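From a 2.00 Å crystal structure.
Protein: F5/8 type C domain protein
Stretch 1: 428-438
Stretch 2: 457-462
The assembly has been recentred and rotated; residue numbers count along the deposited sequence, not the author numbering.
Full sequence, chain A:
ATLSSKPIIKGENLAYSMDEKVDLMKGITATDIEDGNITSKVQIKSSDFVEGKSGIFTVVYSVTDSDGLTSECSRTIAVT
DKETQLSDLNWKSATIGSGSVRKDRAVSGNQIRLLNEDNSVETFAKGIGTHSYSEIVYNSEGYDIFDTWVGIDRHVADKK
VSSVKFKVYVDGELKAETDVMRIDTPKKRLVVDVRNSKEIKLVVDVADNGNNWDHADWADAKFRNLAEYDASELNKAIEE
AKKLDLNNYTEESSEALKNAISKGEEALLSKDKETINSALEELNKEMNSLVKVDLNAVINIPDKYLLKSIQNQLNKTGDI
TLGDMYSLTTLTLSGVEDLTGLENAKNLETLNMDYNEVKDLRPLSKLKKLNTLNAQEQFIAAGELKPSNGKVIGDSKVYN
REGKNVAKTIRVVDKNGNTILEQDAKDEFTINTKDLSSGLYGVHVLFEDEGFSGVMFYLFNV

Stretch 1, residues 428-438: EFTINTKDLSS
Stretch 2 (457-462) FYLFNV

Stretch 1 runs as a strand from Glu428 to Asn432, then loops to Ser438; stretch 2 is extended from Phe457 to Asn461 and ends the chain at Val462. The two strands run in the same direction, and no backbone hydrogen bond joins them. The CA atoms of Phe429 and Tyr458 are 11.3 Å apart, and the stretches converge to 4.7 Å between the CA atoms of Ser438 and Val462. The contact buries 369 Å².

Alternation governs stretch 2: Phe457 and Leu459 do not reach stretch 1, whereas Tyr458 and Phe460 point toward it. Phe429, Ile431 and Thr433 answer with the same period.

Tyr458 (phi/psi -118/170, chi1 m, chi2 -84°) receives the edge of Phe429 (-131/145, chi1 p, chi2 90°) in an offset edge-to-face pair, centroids 5.6 Å apart, planes at 66°; Phe429 CZ lies 3.7 Å from Tyr458 CD2. Two flat rings fill the wide gap, and the Tyr458 hydroxyl is satisfied elsewhere in the structure.

Phe460 (-150/135, chi1 p, chi2 96°) is buried among smaller side chains. Leu436 (-91/140, chi1 -94°, between wells, chi2 t) meets the ring edge, CD1 3.9 Å from Phe460 CE1; Ile431 (-115/127, chi1 m, chi2 t) approaches obliquely, CD1 4.3 Å from Phe460 CE2. A long, apolar ring suits this pocket.

Asn461 directs its CB away, as suits an exposed polar residue. Val462 continues the strand's heading and points its side chain toward the loop, chi1 t, with 102 Å² covered. Its CG2 sits 3.1 Å from OG1 of Thr433 (-121/3, chi1 t), a hydroxyl buried without a partner; its CG1 lies 3.3 Å from Ser437 O. Valine's two branches thus cover both neighbours. Ser438 OG lies 3.3 Å from Val462 O, placed for at most a weak hydrogen bond, since its one proton has another acceptor within reach. A water lies 2.9 Å from both Ser438 OG and Val462 OXT, donating to the latter.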

ATOM      1  N   GLU A 428     -48.541   4.248   1.644  1.00 43.86           N
ATOM      2  CA  GLU A 428     -49.722   5.082   1.810  1.00 40.80           C
ATOM      3  C   GLU A 428     -50.907   4.196   2.167  1.00 41.04           C
ATOM      4  O   GLU A 428     -50.898   2.987   1.927  1.00 42.43           O
ATOM      5  CB  GLU A 428     -50.030   5.894   0.543  1.00 45.06           C
ATOM      6  CG  GLU A 428     -48.904   6.818   0.098  1.00 48.43           C
ATOM      7  CD  GLU A 428     -49.379   7.918  -0.830  1.00 52.91           C
ATOM      8  OE1 GLU A 428     -50.493   8.440  -0.616  1.00 53.38           O
ATOM      9  OE2 GLU A 428     -48.638   8.261  -1.775  1.00 49.91           O
ATOM     10  N   PHE A 429     -51.934   4.813   2.750  1.00 39.53           N
ATOM     11  CA  PHE A 429     -53.149   4.105   3.128  1.00 40.35           C
ATOM     12  C   PHE A 429     -54.368   4.863   2.623  1.00 42.84           C
ATOM     13  O   PHE A 429     -54.380   6.097   2.576  1.00 38.74           O
ATOM     14  CB  PHE A 429     -53.244   3.904   4.653  1.00 36.61           C
ATOM     15  CG  PHE A 429     -53.227   5.184   5.446  1.00 43.58           C
ATOM     16  CD1 PHE A 429     -54.404   5.848   5.749  1.00 37.43           C
ATOM     17  CD2 PHE A 429     -52.031   5.712   5.904  1.00 37.32           C
ATOM     18  CE1 PHE A 429     -54.389   7.021   6.482  1.00 37.09           C
ATOM     19  CE2 PHE A 429     -52.008   6.884   6.638  1.00 39.83           C
ATOM     20  CZ  PHE A 429     -53.189   7.538   6.929  1.00 36.14           C
ATOM     21  N   THR A 430     -55.395   4.106   2.241  1.00 42.21           N
ATOM     22  CA  THR A 430     -56.659   4.658   1.769  1.00 38.15           C
ATOM     23  C   THR A 430     -57.779   4.074   2.615  1.00 39.01           C
ATOM     24  O   THR A 430     -57.900   2.849   2.726  1.00 39.76           O
ATOM     25  CB  THR A 430     -56.882   4.349   0.284  1.00 40.92           C
ATOM     26  OG1 THR A 430     -56.068   5.219  -0.512  1.00 35.86           O
ATOM     27  CG2 THR A 430     -58.343   4.547  -0.092  1.00 39.40           C
ATOM     28  N   ILE A 431     -58.589   4.943   3.212  1.00 35.32           N
ATOM     29  CA  ILE A 431     -59.663   4.542   4.112  1.00 34.17           C
ATOM     30  C   ILE A 431     -60.995   4.917   3.478  1.00 40.47           C
ATOM     31  O   ILE A 431     -61.197   6.071   3.078  1.00 36.69           O
ATOM     32  CB  ILE A 431     -59.515   5.196   5.496  1.00 37.36           C
ATOM     33  CG1 ILE A 431     -58.228   4.724   6.173  1.00 31.38           C
ATOM     34  CG2 ILE A 431     -60.727   4.888   6.366  1.00 29.73           C
ATOM     35  CD1 ILE A 431     -57.698   5.690   7.207  1.00 35.87           C
ATOM     36  N   ASN A 432     -61.899   3.945   3.384  1.00 37.72           N
ATOM     37  CA  ASN A 432     -63.250   4.225   2.923  1.00 37.91           C
ATOM     38  C   ASN A 432     -64.019   4.959   4.014  1.00 36.08           C
ATOM     39  O   ASN A 432     -64.031   4.536   5.174  1.00 35.44           O
ATOM     40  CB  ASN A 432     -63.965   2.928   2.545  1.00 33.66           C
ATOM     41  CG  ASN A 432     -65.463   3.111   2.376  1.00 40.68           C
ATOM     42  OD1 ASN A 432     -65.928   4.159   1.925  1.00 42.35           O
ATOM     43  ND2 ASN A 432     -66.229   2.089   2.739  1.00 42.51           N
ATOM     44  N   THR A 433     -64.663   6.064   3.641  1.00 35.62           N
ATOM     45  CA  THR A 433     -65.401   6.883   4.593  1.00 36.45           C
ATOM     46  C   THR A 433     -66.878   7.027   4.254  1.00 31.49           C
ATOM     47  O   THR A 433     -67.594   7.737   4.969  1.00 33.41           O
ATOM     48  CB  THR A 433     -64.769   8.278   4.698  1.00 36.60           C
ATOM     49  OG1 THR A 433     -65.352   8.983   5.799  1.00 48.59           O
ATOM     50  CG2 THR A 433     -65.005   9.070   3.427  1.00 29.75           C
ATOM     51  N   LYS A 434     -67.356   6.375   3.191  1.00 40.35           N
ATOM     52  CA  LYS A 434     -68.766   6.480   2.830  1.00 36.93           C
ATOM     53  C   LYS A 434     -69.664   5.796   3.853  1.00 36.15           C
ATOM     54  O   LYS A 434     -70.779   6.265   4.109  1.00 37.82           O
ATOM     55  CB  LYS A 434     -69.002   5.886   1.443  1.00 34.68           C
ATOM     56  CG  LYS A 434     -68.338   6.656   0.313  1.00 30.16           C
ATOM     57  CD  LYS A 434     -68.300   5.833  -0.966  1.00 36.60           C
ATOM     58  CE  LYS A 434     -67.657   4.473  -0.735  1.00 37.43           C
ATOM     59  NZ  LYS A 434     -66.206   4.591  -0.417  1.00 42.31           N
ATOM     60  N   ASP A 435     -69.203   4.697   4.444  1.00 39.07           N
ATOM     61  CA  ASP A 435     -69.994   3.917   5.386  1.00 42.83           C
ATOM     62  C   ASP A 435     -69.759   4.321   6.836  1.00 43.89           C
ATOM     63  O   ASP A 435     -70.263   3.649   7.742  1.00 49.25           O
ATOM     64  CB  ASP A 435     -69.694   2.425   5.213  1.00 43.89           C
ATOM     65  CG  ASP A 435     -68.210   2.112   5.310  1.00 44.27           C
ATOM     66  OD1 ASP A 435     -67.842   0.925   5.182  1.00 42.97           O
ATOM     67  OD2 ASP A 435     -67.411   3.051   5.511  1.00 44.23           O
ATOM     68  N   LEU A 436     -69.016   5.396   7.076  1.00 42.21           N
ATOM     69  CA  LEU A 436     -68.649   5.789   8.428  1.00 41.44           C
ATOM     70  C   LEU A 436     -69.671   6.757   9.004  1.00 40.55           C
ATOM     71  O   LEU A 436     -70.162   7.650   8.308  1.00 41.21           O
ATOM     72  CB  LEU A 436     -67.261   6.431   8.442  1.00 45.24           C
ATOM     73  CG  LEU A 436     -66.112   5.470   8.739  1.00 44.29           C
ATOM     74  CD1 LEU A 436     -64.764   6.116   8.441  1.00 39.81           C
ATOM     75  CD2 LEU A 436     -66.189   4.991  10.177  1.00 45.43           C
ATOM     76  N   SER A 437     -69.989   6.573  10.283  1.00 40.47           N
ATOM     77  CA  SER A 437     -70.876   7.494  10.974  1.00 44.02           C
ATOM     78  C   SER A 437     -70.193   8.845  11.163  1.00 44.14           C
ATOM     79  O   SER A 437     -68.964   8.945  11.201  1.00 46.13           O
ATOM     80  CB  SER A 437     -71.293   6.923  12.330  1.00 40.16           C
ATOM     81  OG  SER A 437     -71.811   5.611  12.195  1.00 47.18           O
ATOM     82  N   SER A 438     -71.008   9.890  11.280  1.00 47.34           N
ATOM     83  CA  SER A 438     -70.477  11.240  11.422  1.00 43.73           C
ATOM     84  C   SER A 438     -69.760  11.391  12.759  1.00 47.79           C
ATOM     85  O   SER A 438     -70.282  10.995  13.805  1.00 47.39           O
ATOM     86  CB  SER A 438     -71.603  12.265  11.302  1.00 47.49           C
ATOM     87  OG  SER A 438     -71.721  12.736   9.971  1.00 51.68           O
ATOM     88  N   PHE A 457     -49.758   9.911  14.036  1.00 25.20           N
ATOM     89  CA  PHE A 457     -51.192  10.071  14.233  1.00 27.77           C
ATOM     90  C   PHE A 457     -51.776  11.024  13.200  1.00 32.18           C
ATOM     91  O   PHE A 457     -51.226  12.105  12.961  1.00 33.94           O
ATOM     92  CB  PHE A 457     -51.493  10.579  15.643  1.00 25.64           C
ATOM     93  CG  PHE A 457     -52.958  10.734  15.929  1.00 31.93           C
ATOM     94  CD1 PHE A 457     -53.754   9.624  16.160  1.00 35.29           C
ATOM     95  CD2 PHE A 457     -53.543  11.990  15.964  1.00 34.55           C
ATOM     96  CE1 PHE A 457     -55.104   9.763  16.421  1.00 33.77           C
ATOM     97  CE2 PHE A 457     -54.893  12.134  16.225  1.00 33.91           C
ATOM     98  CZ  PHE A 457     -55.673  11.020  16.455  1.00 29.33           C
ATOM     99  N   TYR A 458     -52.890  10.616  12.598  1.00 30.00           N
ATOM    100  CA  TYR A 458     -53.705  11.452  11.730  1.00 30.50           C
ATOM    101  C   TYR A 458     -55.095  11.602  12.337  1.00 34.98           C
ATOM    102  O   TYR A 458     -55.460  10.913  13.292  1.00 32.19           O
ATOM    103  CB  TYR A 458     -53.825  10.855  10.323  1.00 29.68           C
ATOM    104  CG  TYR A 458     -52.598  10.978   9.452  1.00 29.91           C
ATOM    105  CD1 TYR A 458     -52.348  12.136   8.728  1.00 34.06           C
ATOM    106  CD2 TYR A 458     -51.703   9.924   9.329  1.00 33.98           C
ATOM    107  CE1 TYR A 458     -51.237  12.246   7.916  1.00 33.31           C
ATOM    108  CE2 TYR A 458     -50.588  10.025   8.524  1.00 30.96           C
ATOM    109  CZ  TYR A 458     -50.358  11.187   7.820  1.00 33.05           C
ATOM    110  OH  TYR A 458     -49.247  11.291   7.015  1.00 36.49           O
ATOM    111  N   LEU A 459     -55.879  12.511  11.764  1.00 32.73           N
ATOM    112  CA  LEU A 459     -57.293  12.603  12.094  1.00 33.96           C
ATOM    113  C   LEU A 459     -58.058  13.044  10.856  1.00 33.75           C
ATOM    114  O   LEU A 459     -57.512  13.712   9.975  1.00 30.94           O
ATOM    115  CB  LEU A 459     -57.550  13.553  13.280  1.00 33.42           C
ATOM    116  CG  LEU A 459     -57.361  15.080  13.256  1.00 33.06           C
ATOM    117  CD1 LEU A 459     -58.400  15.829  12.414  1.00 36.19           C
ATOM    118  CD2 LEU A 459     -57.365  15.610  14.683  1.00 33.96           C
ATOM    119  N   PHE A 460     -59.329  12.651  10.796  1.00 32.06           N
ATOM    120  CA  PHE A 460     -60.213  13.086   9.726  1.00 32.36           C
ATOM    121  C   PHE A 460     -61.636  13.139  10.260  1.00 35.40           C
ATOM    122  O   PHE A 460     -62.078  12.224  10.960  1.00 30.47           O
ATOM    123  CB  PHE A 460     -60.121  12.167   8.497  1.00 33.61           C
ATOM    124  CG  PHE A 460     -60.571  10.753   8.746  1.00 35.15           C
ATOM    125  CD1 PHE A 460     -61.866  10.360   8.448  1.00 40.80           C
ATOM    126  CD2 PHE A 460     -59.694   9.812   9.260  1.00 35.78           C
ATOM    127  CE1 PHE A 460     -62.282   9.060   8.667  1.00 40.81           C
ATOM    128  CE2 PHE A 460     -60.103   8.509   9.481  1.00 38.75           C
ATOM    129  CZ  PHE A 460     -61.398   8.133   9.183  1.00 40.46           C
ATOM    130  N   ASN A 461     -62.336  14.222   9.940  1.00 34.38           N
ATOM    131  CA  ASN A 461     -63.705  14.416  10.387  1.00 34.17           C
ATOM    132  C   ASN A 461     -64.682  13.909   9.335  1.00 33.76           C
ATOM    133  O   ASN A 461     -64.391  13.908   8.136  1.00 34.23           O
ATOM    134  CB  ASN A 461     -63.974  15.893  10.680  1.00 30.52           C
ATOM    135  CG  ASN A 461     -65.221  16.100  11.514  1.00 37.26           C
ATOM    136  OD1 ASN A 461     -65.509  15.325  12.424  1.00 31.37           O
ATOM    137  ND2 ASN A 461     -65.969  17.153  11.206  1.00 34.88           N
ATOM    138  N   VAL A 462     -65.852  13.480   9.798  1.00 38.60           N
ATOM    139  CA  VAL A 462     -66.854  12.911   8.908  1.00 38.72           C
ATOM    140  C   VAL A 462     -68.211  13.552   9.176  1.00 41.65           C
ATOM    141  O   VAL A 462     -68.605  13.749  10.325  1.00 38.69           O
ATOM    142  CB  VAL A 462     -66.922  11.381   9.070  1.00 42.88           C
ATOM    143  CG1 VAL A 462     -68.267  10.840   8.598  1.00 41.41           C
ATOM    144  CG2 VAL A 462     -65.774  10.721   8.330  1.00 43.25           C
ATOM    145  OXT VAL A 462     -68.948  13.894   8.251  1.00 44.54           O
TER
HETATM  146  O   HOH W   1     -71.396  12.857   7.044  1.00 38.25           O